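Local coordinates for protein PspGI restriction endonuclease (Pyrococcus sp. GI-H, PDB 3BM3) that binds DNA and probably cuts it as a type II site-specific restriction endonuclease, at residues C[137-142]-C[157-162]. The protein carries 2 engineered substitutions. Numbering follows the deposited sequence. Where two conformers were deposited one is given.
Engineered in segment 137-142: Ala138 (natural residue Asp). With nucleotides of chain A.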
loop_
_atom_site.group_PDB
_atom_site.type_symbol
_atom_site.label_atom_id
_atom_site.label_comp_id
_atom_site.label_asym_id
_atom_site.label_seq_id
_atom_site.Cartn_x
_atom_site.Cartn_y
_atom_site.Cartn_z
ATOM N N PRO C 137 -1.966 -0.104 14.735
ATOM C CA PRO C 137 -0.707 0.594 14.714
ATOM C C PRO C 137 0.395 -0.428 15.001
ATOM O O PRO C 137 0.183 -1.392 15.757
ATOM C CB PRO C 137 -0.821 1.602 15.866
ATOM C CG PRO C 137 -2.184 1.544 16.359
ATOM C CD PRO C 137 -2.912 0.423 15.729
ATOM N N ALA C 138 1.566 -0.223 14.416
ATOM C CA ALA C 138 2.704 -1.077 14.712
ATOM C C ALA C 138 2.975 -1.108 16.193
ATOM O O ALA C 138 3.214 -2.162 16.749
ATOM C CB ALA C 138 3.985 -0.648 13.982
ATOM N N PHE C 139 2.941 0.062 16.827
ATOM C CA PHE C 139 3.178 0.149 18.247
ATOM C C PHE C 139 2.175 1.057 18.901
ATOM O O PHE C 139 1.772 2.066 18.349
ATOM C CB PHE C 139 4.590 0.657 18.514
ATOM C CG PHE C 139 5.631 -0.235 17.928
ATOM C CD1 PHE C 139 6.000 -1.382 18.597
ATOM C CD2 PHE C 139 6.180 0.015 16.692
ATOM C CE1 PHE C 139 6.926 -2.271 18.054
ATOM C CE2 PHE C 139 7.119 -0.871 16.149
ATOM C CZ PHE C 139 7.488 -1.992 16.835
ATOM N N ILE C 140 1.786 0.651 20.087
ATOM C CA ILE C 140 1.004 1.482 20.954
ATOM C C ILE C 140 1.836 1.663 22.187
ATOM O O ILE C 140 2.257 0.695 22.822
ATOM C CB ILE C 140 -0.315 0.834 21.324
ATOM C CG1 ILE C 140 -1.110 0.526 20.065
ATOM C CG2 ILE C 140 -1.123 1.774 22.244
ATOM C CD1 ILE C 140 -2.388 -0.195 20.293
ATOM N N ILE C 141 2.071 2.920 22.539
ATOM C CA ILE C 141 2.900 3.238 23.678
ATOM C C ILE C 141 2.059 3.919 24.741
ATOM O O ILE C 141 1.458 4.944 24.471
ATOM C CB ILE C 141 4.072 4.114 23.237
ATOM C CG1 ILE C 141 4.922 3.282 22.244
ATOM C CG2 ILE C 141 4.852 4.553 24.470
ATOM C CD1 ILE C 141 6.077 3.951 21.697
ATOM N N PRO C 142 1.993 3.341 25.953
ATOM C CA PRO C 142 2.682 2.127 26.415
ATOM C C PRO C 142 1.919 0.827 26.190
ATOM O O PRO C 142 2.518 -0.265 26.222
ATOM C CB PRO C 142 2.831 2.384 27.898
ATOM C CG PRO C 142 1.591 3.141 28.250
ATOM C CD PRO C 142 1.251 3.986 27.054
ATOM N N ILE C 157 1.975 4.495 16.874
ATOM C CA ILE C 157 3.072 4.643 15.942
ATOM C C ILE C 157 2.900 3.662 14.816
ATOM O O ILE C 157 2.758 2.449 15.066
ATOM C CB ILE C 157 4.419 4.395 16.586
ATOM C CG1 ILE C 157 4.579 5.279 17.825
ATOM C CG2 ILE C 157 5.517 4.716 15.557
ATOM C CD1 ILE C 157 5.924 5.156 18.567
ATOM N N THR C 158 2.870 4.183 13.599
ATOM C CA THR C 158 2.831 3.366 12.405
ATOM C C THR C 158 4.246 3.410 11.844
ATOM O O THR C 158 4.883 4.462 11.834
ATOM C CB THR C 158 1.774 3.870 11.390
ATOM O OG1 THR C 158 0.464 3.743 11.966
ATOM C CG2 THR C 158 1.838 3.043 10.110
ATOM N N VAL C 159 4.758 2.251 11.440
ATOM C CA VAL C 159 6.109 2.125 11.029
ATOM C C VAL C 159 6.120 1.461 9.654
ATOM O O VAL C 159 5.431 0.469 9.449
ATOM C CB VAL C 159 6.845 1.285 12.042
ATOM C CG1 VAL C 159 8.167 0.844 11.529
ATOM C CG2 VAL C 159 6.988 2.067 13.350
ATOM N N LYS C 160 6.848 2.055 8.725
ATOM C CA LYS C 160 7.080 1.478 7.396
ATOM C C LYS C 160 8.538 1.561 7.020
ATOM O O LYS C 160 9.211 2.464 7.466
ATOM C CB LYS C 160 6.230 2.172 6.331
ATOM C CG LYS C 160 4.766 1.922 6.538
ATOM C CD LYS C 160 3.940 2.433 5.428
ATOM C CE LYS C 160 2.476 2.339 5.796
ATOM N NZ LYS C 160 2.048 0.977 6.031
ATOM N N ARG C 161 9.008 0.604 6.225
ATOM C CA ARG C 161 10.368 0.626 5.729
ATOM C C ARG C 161 10.327 1.573 4.533
ATOM O O ARG C 161 10.254 2.797 4.726
ATOM C CB ARG C 161 10.843 -0.778 5.421
ATOM C CG ARG C 161 12.287 -0.880 5.039
ATOM C CD ARG C 161 12.630 -2.325 4.837
ATOM N NE ARG C 161 14.013 -2.509 4.428
ATOM C CZ ARG C 161 14.500 -2.290 3.206
ATOM N NH1 ARG C 161 13.743 -1.781 2.234
ATOM N NH2 ARG C 161 15.783 -2.500 2.954
ATOM N N LYS C 162 10.413 1.059 3.317
ATOM C CA LYS C 162 10.096 1.922 2.182
ATOM C C LYS C 162 8.594 2.225 2.186
ATOM O O LYS C 162 7.779 1.393 2.557
ATOM C CB LYS C 162 10.563 1.351 0.872
ATOM C CG LYS C 162 12.064 1.408 0.805
ATOM C CD LYS C 162 12.624 0.678 -0.392
ATOM C CE LYS C 162 14.165 0.894 -0.507
ATOM N NZ LYS C 162 14.808 0.217 -1.665
ATOM P P DA A 6 10.809 -2.662 1.137
ATOM O OP1 DA A 6 10.781 -1.472 2.034
ATOM O OP2 DA A 6 11.707 -2.656 -0.050
ATOM O "O5'" DA A 6 11.140 -3.910 2.065
ATOM C "C5'" DA A 6 11.487 -5.159 1.489
ATOM C "C4'" DA A 6 12.981 -5.222 1.313
ATOM O "O4'" DA A 6 13.647 -5.384 2.590
ATOM C "C3'" DA A 6 13.461 -6.376 0.435
ATOM O "O3'" DA A 6 14.338 -5.841 -0.548
ATOM C "C2'" DA A 6 14.209 -7.280 1.399
ATOM C "C1'" DA A 6 14.727 -6.277 2.402
ATOM N N9 DA A 6 15.105 -6.818 3.708
ATOM C C8 DA A 6 15.738 -6.128 4.708
ATOM N N7 DA A 6 15.984 -6.846 5.774
ATOM C C5 DA A 6 15.473 -8.096 5.459
ATOM C C6 DA A 6 15.431 -9.300 6.178
ATOM N N6 DA A 6 15.925 -9.441 7.411
ATOM N N1 DA A 6 14.860 -10.368 5.580
ATOM C C2 DA A 6 14.369 -10.220 4.341
ATOM N N3 DA A 6 14.351 -9.139 3.564
ATOM C C4 DA A 6 14.926 -8.096 4.189
ATOM P P DC A 5 6.544 -2.285 5.511
ATOM O OP1 DC A 5 7.771 -1.786 6.152
ATOM O OP2 DC A 5 5.335 -1.423 5.431
ATOM O "O5'" DC A 5 6.924 -2.735 4.033
ATOM C "C5'" DC A 5 7.986 -3.654 3.829
ATOM C "C4'" DC A 5 8.071 -4.006 2.365
ATOM O "O4'" DC A 5 6.828 -4.635 2.002
ATOM C "C3'" DC A 5 8.228 -2.787 1.456
ATOM O "O3'" DC A 5 9.342 -2.973 0.595
ATOM C "C2'" DC A 5 6.940 -2.725 0.658
ATOM C "C1'" DC A 5 6.380 -4.128 0.761
ATOM N N1 DC A 5 4.916 -4.148 0.771
ATOM C C2 DC A 5 4.248 -5.022 -0.082
ATOM O O2 DC A 5 4.915 -5.820 -0.758
ATOM N N3 DC A 5 2.896 -4.985 -0.142
ATOM C C4 DC A 5 2.218 -4.129 0.633
ATOM N N4 DC A 5 0.889 -4.098 0.521
ATOM C C5 DC A 5 2.877 -3.266 1.552
ATOM C C6 DC A 5 4.211 -3.305 1.588
HETATM O O HOH W 1 2.418 0.294 11.488
#
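Ile157 pairs with Phe139 as an antiparallel hydrogen-bonded pair: its N donates to Phe139 O (2.8 Å), and its O accepts from Phe139 N, nearly straight at 167°. Both bonds lie in the carbonyl planes. Ala138, an engineered residue, also faces Ile157, making a classic beta bulge. A branched, buried residue suits this position: with CG1 beside the backbone N, Ile157 extends CD1 obliquely across Ile141 to meet its CD1 at a tight 3.4 Å. Thr158 combines a beta-branched shape suited to a strand with a hydroxyl that hydrogen-bonds Glu173. At Val159, whose N donates to a water (3.1 Å) also weakly bonded by Ala138 N, the compact side chain sets CG2 at the Phe139 ring edge, 4.0 Å from CD2, with CB beside Ala138 CB. Lysine's long, charged chain lets Lys160 NZ reach Glu169 in a salt bridge. Arg161 N binds OP1 of DC5 of chain A (2.7 Å); its flat cation suits three partners, NH1 bonding OP1 of DA6 of chain A (3.0 Å), one face covering that nucleotide's O4', and NE salt-bridging Glu60. An alanine here would keep the backbone bond but lack the guanidinium, and would probably weaken the hold on DA6 and forfeit the Glu60 bridge. Lys162 N also hydrogen-bonds OP1 of DA6 (2.9 Å). Strand 139-141 edges a mixed sheet consistent with the PD-(D/E)XK nuclease core, beside strand 155-160, whose other neighbour is parallel strand 186-191; Phe139 and Val159 pack on helix 85-115, Ile141 and Ile157 on helix 249-259.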